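Long-range contacts in oxidoreductase, short chain dehydrogenase/reductase family protein (Bifidobacterium adolescentis L2-32, PDB 6OW4), which catalyses the NADH-dependent reduction of the 20-keto group of steroids to the 20beta-hydroxyl, as a short-chain dehydrogenase/reductase: residues 224-229 with 270-275; 37-42 with 59-64. All coordinates share one frame; numbering follows the deposited sequence.

Overall arrangement
Along the chain contact 2 closes before contact 1 opens, yet the two lie side by side, their centres 13 Å apart. Contact 2 joins the loop leading into strand 42-47 to the end of helix 52-63, in the first half of the Rossmann fold. Contact 1 belongs to the second half, where helix 262-273 lies against strand 223-230 of the same parallel sheet. Helices 52-63 and 262-273 pack together, with Leu61 CD2 3.6 Å from Ala273 CB. The early loop meets the residue just after the last long helix, Met39 SD lying 3.5 Å from Ser274 CA. Both contacts border the second subunit, joining the two halves of the nucleotide-binding fold close to a subunit interface.

Contact 1. Residues 224-229 with 270-275; sequences RSNTIS and LFLASD
Leu272 points its isobutyl group from the helix onto strand 224-229, and its two methyls divide the work. CD1, extended anti to CA (chi2 178°), reaches Ile228 CG1 at 3.5 Å, closer than usual for two carbons, and also meets Ile228 CD1 at 3.8 Å; the leucine and isoleucine run antiparallel alongside one another. Packing relaxes toward the start of the strand, where Leu272 CD2 lies a looser 4.0 Å from Asn226 CB and merely brushes the amide. The polar end of Asn226 is engaged elsewhere, its ND2 donating to Val280 O and its OD1 accepting from Thr283 N, which pins the amide while its CB keeps contact with the leucine.

Strand 223-230, helix 262-273 and strand 284-287 form the last beta-alpha-beta crossover of the Rossmann fold, and Leu272 is its wedge between helix and sheet, also touching Ile177 and Ile285 on the strands flanking 223-230. Helix 198-217 packs against the strand from the other face, onto Ser225 and Thr227.

At the start of the strand, the apolar packing gives way to a polar grip on the end of the helix. Arg224, its chain bent at chi3, brings NH2 to 2.6 Å from Leu272 O, with an N-H...O angle of 152° and the acceptor 17° out of the guanidinium plane. NH1 adds only a weak bond to this oxygen and finds Val280 O as well, while Ser175 OG is a further partner of Leu272 O. Because Ser274 is the first residue to leave helical geometry, the arginine holds a carbonyl of the last turn. This is the side nearer solvent, where Arg224 is partly exposed; its short NH2 bond is firm, and the looseness lies in the weak NH1 link.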
loop_
_atom_site.group_PDB
_atom_site.type_symbol
_atom_site.label_atom_id
_atom_site.label_comp_id
_atom_site.label_asym_id
_atom_site.label_seq_id
_atom_site.Cartn_x
_atom_site.Cartn_y
_atom_site.Cartn_z
ATOM N N ARG F 224 -3.251 -21.756 0.048
ATOM C CA ARG F 224 -3.228 -20.329 -0.369
ATOM C C ARG F 224 -4.300 -19.577 0.423
ATOM O O ARG F 224 -5.341 -20.190 0.734
ATOM C CB ARG F 224 -3.451 -20.202 -1.880
ATOM C CG ARG F 224 -2.382 -20.888 -2.717
ATOM C CD ARG F 224 -2.587 -20.752 -4.214
ATOM N NE ARG F 224 -3.885 -21.243 -4.664
ATOM C CZ ARG F 224 -4.934 -20.486 -4.985
ATOM N NH1 ARG F 224 -4.871 -19.165 -4.911
ATOM N NH2 ARG F 224 -6.054 -21.062 -5.387
ATOM N N SER F 225 -4.038 -18.309 0.750
ATOM C CA SER F 225 -4.948 -17.416 1.513
ATOM C C SER F 225 -4.962 -16.032 0.864
ATOM O O SER F 225 -3.900 -15.382 0.834
ATOM C CB SER F 225 -4.546 -17.330 2.963
ATOM O OG SER F 225 -5.445 -16.501 3.691
ATOM N N ASN F 226 -6.124 -15.608 0.368
ATOM C CA ASN F 226 -6.308 -14.305 -0.322
ATOM C C ASN F 226 -7.592 -13.648 0.188
ATOM O O ASN F 226 -8.431 -14.355 0.778
ATOM C CB ASN F 226 -6.332 -14.473 -1.843
ATOM C CG ASN F 226 -5.012 -14.967 -2.394
ATOM O OD1 ASN F 226 -4.026 -14.232 -2.403
ATOM N ND2 ASN F 226 -4.985 -16.208 -2.855
ATOM N N THR F 227 -7.722 -12.341 -0.041
ATOM C CA THR F 227 -8.917 -11.535 0.309
ATOM C C THR F 227 -9.543 -10.954 -0.960
ATOM O O THR F 227 -8.807 -10.700 -1.932
ATOM C CB THR F 227 -8.564 -10.415 1.291
ATOM O OG1 THR F 227 -7.558 -9.607 0.680
ATOM C CG2 THR F 227 -8.070 -10.939 2.619
ATOM N N ILE F 228 -10.861 -10.766 -0.927
ATOM C CA ILE F 228 -11.643 -9.993 -1.931
ATOM C C ILE F 228 -12.184 -8.753 -1.217
ATOM O O ILE F 228 -12.844 -8.918 -0.176
ATOM C CB ILE F 228 -12.758 -10.864 -2.540
ATOM C CG1 ILE F 228 -12.180 -12.127 -3.183
ATOM C CG2 ILE F 228 -13.601 -10.065 -3.525
ATOM C CD1 ILE F 228 -13.225 -13.118 -3.640
ATOM N N SER F 229 -11.880 -7.564 -1.743
ATOM C CA SER F 229 -12.309 -6.252 -1.195
ATOM C C SER F 229 -13.359 -5.644 -2.116
ATOM O O SER F 229 -13.055 -4.737 -2.891
ATOM C CB SER F 229 -11.129 -5.339 -1.016
ATOM O OG SER F 229 -10.252 -5.848 -0.025
ATOM N N LEU F 270 -14.357 -17.819 -7.616
ATOM C CA LEU F 270 -14.028 -18.995 -8.465
ATOM C C LEU F 270 -12.539 -18.955 -8.831
ATOM O O LEU F 270 -11.857 -19.979 -8.623
ATOM C CB LEU F 270 -14.913 -18.985 -9.715
ATOM C CG LEU F 270 -14.666 -20.121 -10.709
ATOM C CD1 LEU F 270 -14.649 -21.473 -10.010
ATOM C CD2 LEU F 270 -15.713 -20.111 -11.812
ATOM N N PHE F 271 -12.058 -17.813 -9.334
ATOM C CA PHE F 271 -10.649 -17.589 -9.755
ATOM C C PHE F 271 -9.698 -17.919 -8.596
ATOM O O PHE F 271 -8.724 -18.663 -8.817
ATOM C CB PHE F 271 -10.449 -16.154 -10.252
ATOM C CG PHE F 271 -9.010 -15.767 -10.493
ATOM C CD1 PHE F 271 -8.285 -16.337 -11.528
ATOM C CD2 PHE F 271 -8.377 -14.839 -9.680
ATOM C CE1 PHE F 271 -6.961 -15.989 -11.745
ATOM C CE2 PHE F 271 -7.052 -14.491 -9.898
ATOM C CZ PHE F 271 -6.347 -15.065 -10.932
ATOM N N LEU F 272 -9.973 -17.384 -7.401
ATOM C CA LEU F 272 -9.114 -17.554 -6.196
ATOM C C LEU F 272 -9.219 -18.992 -5.673
ATOM O O LEU F 272 -8.186 -19.529 -5.235
ATOM C CB LEU F 272 -9.516 -16.539 -5.120
ATOM C CG LEU F 272 -9.120 -15.087 -5.399
ATOM C CD1 LEU F 272 -9.605 -14.168 -4.288
ATOM C CD2 LEU F 272 -7.614 -14.948 -5.573
ATOM N N ALA F 273 -10.412 -19.592 -5.726
ATOM C CA ALA F 273 -10.681 -20.976 -5.266
ATOM C C ALA F 273 -10.008 -21.987 -6.208
ATOM O O ALA F 273 -9.489 -23.003 -5.702
ATOM C CB ALA F 273 -12.169 -21.211 -5.174
ATOM N N SER F 274 -10.009 -21.710 -7.517
ATOM C CA SER F 274 -9.542 -22.628 -8.592
ATOM C C SER F 274 -8.026 -22.497 -8.801
ATOM O O SER F 274 -7.408 -21.621 -8.169
ATOM C CB SER F 274 -10.308 -22.382 -9.872
ATOM O OG SER F 274 -9.947 -21.142 -10.464
ATOM N N ASP F 275 -7.460 -23.341 -9.669
ATOM C CA ASP F 275 -6.004 -23.408 -9.979
ATOM C C ASP F 275 -5.588 -22.239 -10.877
ATOM O O ASP F 275 -4.370 -22.057 -11.062
ATOM C CB ASP F 275 -5.634 -24.723 -10.666
ATOM C CG ASP F 275 -5.960 -25.945 -9.831
ATOM O OD1 ASP F 275 -7.047 -25.960 -9.228
ATOM O OD2 ASP F 275 -5.121 -26.864 -9.783
#

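Contact 2. Residues 37-42 with 59-64; sequences FSMRGR and AALAQA
Met39 meets Ala64 through both backbone and side chain. Its N-H donates to Ala64 O over 3.0 Å at a fairly straight 163°, although the donor stands well above the carbonyl plane, 57° out of it. On the same residue, CG presses against Ala64 CB at 3.5 Å. Bends at chi2 and chi3 then fold the thioether round, bringing CE to 4.2 Å from Leu61 CD2, the two side chains running alongside in a common direction. The same CE lies 3.5 Å above the centre of one face of the Arg42 guanidinium. Phe37 O, 3.9 Å from Ala64 CB, is buried here without a hydrogen-bond partner. At the exposed margin, Arg40 CG comes to 3.6 Å from Ala64 O, which one guanidinium face overlies only toward its rim.

The loop is shaped by its own bonds: Ser38 OG accepts Arg40 N at 3.2 Å, an ST turn that overlaps with a type II beta turn from Met39 to Arg42, with Gly41 at positive phi. An alanine in place of Ser38 would probably leave Arg40 N without this acceptor and let the loop around Met39 N waver. Farther out, Leu270 of helix 262-273 and Phe124 of strand 124-127 pack on Met39, while Gln63 bonds to Tyr31 and Ile33 of the second subunit. A lead-in loop fastened to the end of the helix that follows strand 42-47 thus flanks the first beta-alpha unit of a Rossmann fold.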
loop_
_atom_site.group_PDB
_atom_site.type_symbol
_atom_site.label_atom_id
_atom_site.label_comp_id
_atom_site.label_asym_id
_atom_site.label_seq_id
_atom_site.Cartn_x
_atom_site.Cartn_y
_atom_site.Cartn_z
ATOM N N PHE F 37 -10.061 -23.354 -14.289
ATOM C CA PHE F 37 -11.227 -22.693 -13.643
ATOM C C PHE F 37 -12.257 -23.735 -13.189
ATOM O O PHE F 37 -13.275 -23.345 -12.579
ATOM C CB PHE F 37 -11.846 -21.670 -14.599
ATOM C CG PHE F 37 -10.901 -20.566 -14.997
ATOM C CD1 PHE F 37 -10.077 -20.704 -16.102
ATOM C CD2 PHE F 37 -10.819 -19.400 -14.252
ATOM C CE1 PHE F 37 -9.200 -19.692 -16.463
ATOM C CE2 PHE F 37 -9.942 -18.388 -14.614
ATOM C CZ PHE F 37 -9.135 -18.535 -15.719
ATOM N N SER F 38 -12.007 -25.016 -13.476
ATOM C CA SER F 38 -12.816 -26.163 -12.989
ATOM C C SER F 38 -12.663 -26.283 -11.469
ATOM O O SER F 38 -11.612 -25.871 -10.940
ATOM C CB SER F 38 -12.425 -27.444 -13.679
ATOM O OG SER F 38 -13.089 -28.557 -13.099
ATOM N N MET F 39 -13.686 -26.817 -10.802
ATOM C CA MET F 39 -13.662 -27.155 -9.355
ATOM C C MET F 39 -14.210 -28.577 -9.171
ATOM O O MET F 39 -14.798 -28.855 -8.108
ATOM C CB MET F 39 -14.497 -26.156 -8.547
ATOM C CG MET F 39 -13.953 -24.736 -8.572
ATOM S SD MET F 39 -12.375 -24.553 -7.687
ATOM C CE MET F 39 -12.877 -24.931 -6.010
ATOM N N ARG F 40 -14.003 -29.443 -10.168
ATOM C CA ARG F 40 -14.480 -30.852 -10.168
ATOM C C ARG F 40 -13.611 -31.671 -9.210
ATOM O O ARG F 40 -12.381 -31.464 -9.199
ATOM C CB ARG F 40 -14.464 -31.433 -11.584
ATOM C CG ARG F 40 -15.462 -30.777 -12.526
ATOM C CD ARG F 40 -16.016 -31.733 -13.566
ATOM N NE ARG F 40 -17.017 -31.091 -14.408
ATOM C CZ ARG F 40 -18.263 -30.798 -14.036
ATOM N NH1 ARG F 40 -18.693 -31.085 -12.818
ATOM N NH2 ARG F 40 -19.080 -30.212 -14.894
ATOM N N GLY F 41 -14.244 -32.553 -8.430
ATOM C CA GLY F 41 -13.589 -33.411 -7.425
ATOM C C GLY F 41 -13.076 -32.614 -6.236
ATOM O O GLY F 41 -12.169 -33.124 -5.545
ATOM N N ARG F 42 -13.636 -31.422 -5.993
ATOM C CA ARG F 42 -13.233 -30.522 -4.878
ATOM C C ARG F 42 -14.438 -30.269 -3.966
ATOM O O ARG F 42 -15.579 -30.312 -4.470
ATOM C CB ARG F 42 -12.663 -29.206 -5.416
ATOM C CG ARG F 42 -11.239 -29.322 -5.940
ATOM C CD ARG F 42 -10.598 -27.978 -6.235
ATOM N NE ARG F 42 -10.367 -27.182 -5.035
ATOM C CZ ARG F 42 -9.655 -26.057 -4.988
ATOM N NH1 ARG F 42 -9.085 -25.574 -6.080
ATOM N NH2 ARG F 42 -9.517 -25.414 -3.841
ATOM N N ALA F 59 -22.946 -20.890 -5.527
ATOM C CA ALA F 59 -23.621 -21.314 -6.777
ATOM C C ALA F 59 -22.601 -21.422 -7.918
ATOM O O ALA F 59 -22.690 -22.391 -8.699
ATOM C CB ALA F 59 -24.730 -20.350 -7.123
ATOM N N ALA F 60 -21.675 -20.461 -8.010
ATOM C CA ALA F 60 -20.598 -20.415 -9.029
ATOM C C ALA F 60 -19.625 -21.579 -8.807
ATOM O O ALA F 60 -19.207 -22.198 -9.804
ATOM C CB ALA F 60 -19.887 -19.085 -8.977
ATOM N N LEU F 61 -19.283 -21.861 -7.546
ATOM C CA LEU F 61 -18.374 -22.970 -7.152
ATOM C C LEU F 61 -19.036 -24.320 -7.461
ATOM O O LEU F 61 -18.311 -25.243 -7.873
ATOM C CB LEU F 61 -18.034 -22.836 -5.665
ATOM C CG LEU F 61 -17.167 -21.629 -5.309
ATOM C CD1 LEU F 61 -17.324 -21.258 -3.842
ATOM C CD2 LEU F 61 -15.706 -21.886 -5.646
ATOM N N ALA F 62 -20.359 -24.418 -7.285
ATOM C CA ALA F 62 -21.168 -25.628 -7.568
ATOM C C ALA F 62 -21.180 -25.911 -9.076
ATOM O O ALA F 62 -21.031 -27.090 -9.458
ATOM C CB ALA F 62 -22.570 -25.459 -7.032
ATOM N N GLN F 63 -21.340 -24.867 -9.897
ATOM C CA GLN F 63 -21.431 -24.969 -11.380
ATOM C C GLN F 63 -20.070 -25.370 -11.960
ATOM O O GLN F 63 -20.058 -26.088 -12.979
ATOM C CB GLN F 63 -21.916 -23.651 -11.985
ATOM C CG GLN F 63 -22.411 -23.798 -13.414
ATOM C CD GLN F 63 -23.190 -22.591 -13.869
ATOM O OE1 GLN F 63 -22.942 -21.468 -13.432
ATOM N NE2 GLN F 63 -24.143 -22.815 -14.758
ATOM N N ALA F 64 -18.973 -24.919 -11.341
ATOM C CA ALA F 64 -17.587 -25.349 -11.643
ATOM C C ALA F 64 -17.408 -26.826 -11.264
ATOM O O ALA F 64 -16.457 -27.448 -11.772
ATOM C CB ALA F 64 -16.598 -24.469 -10.918
#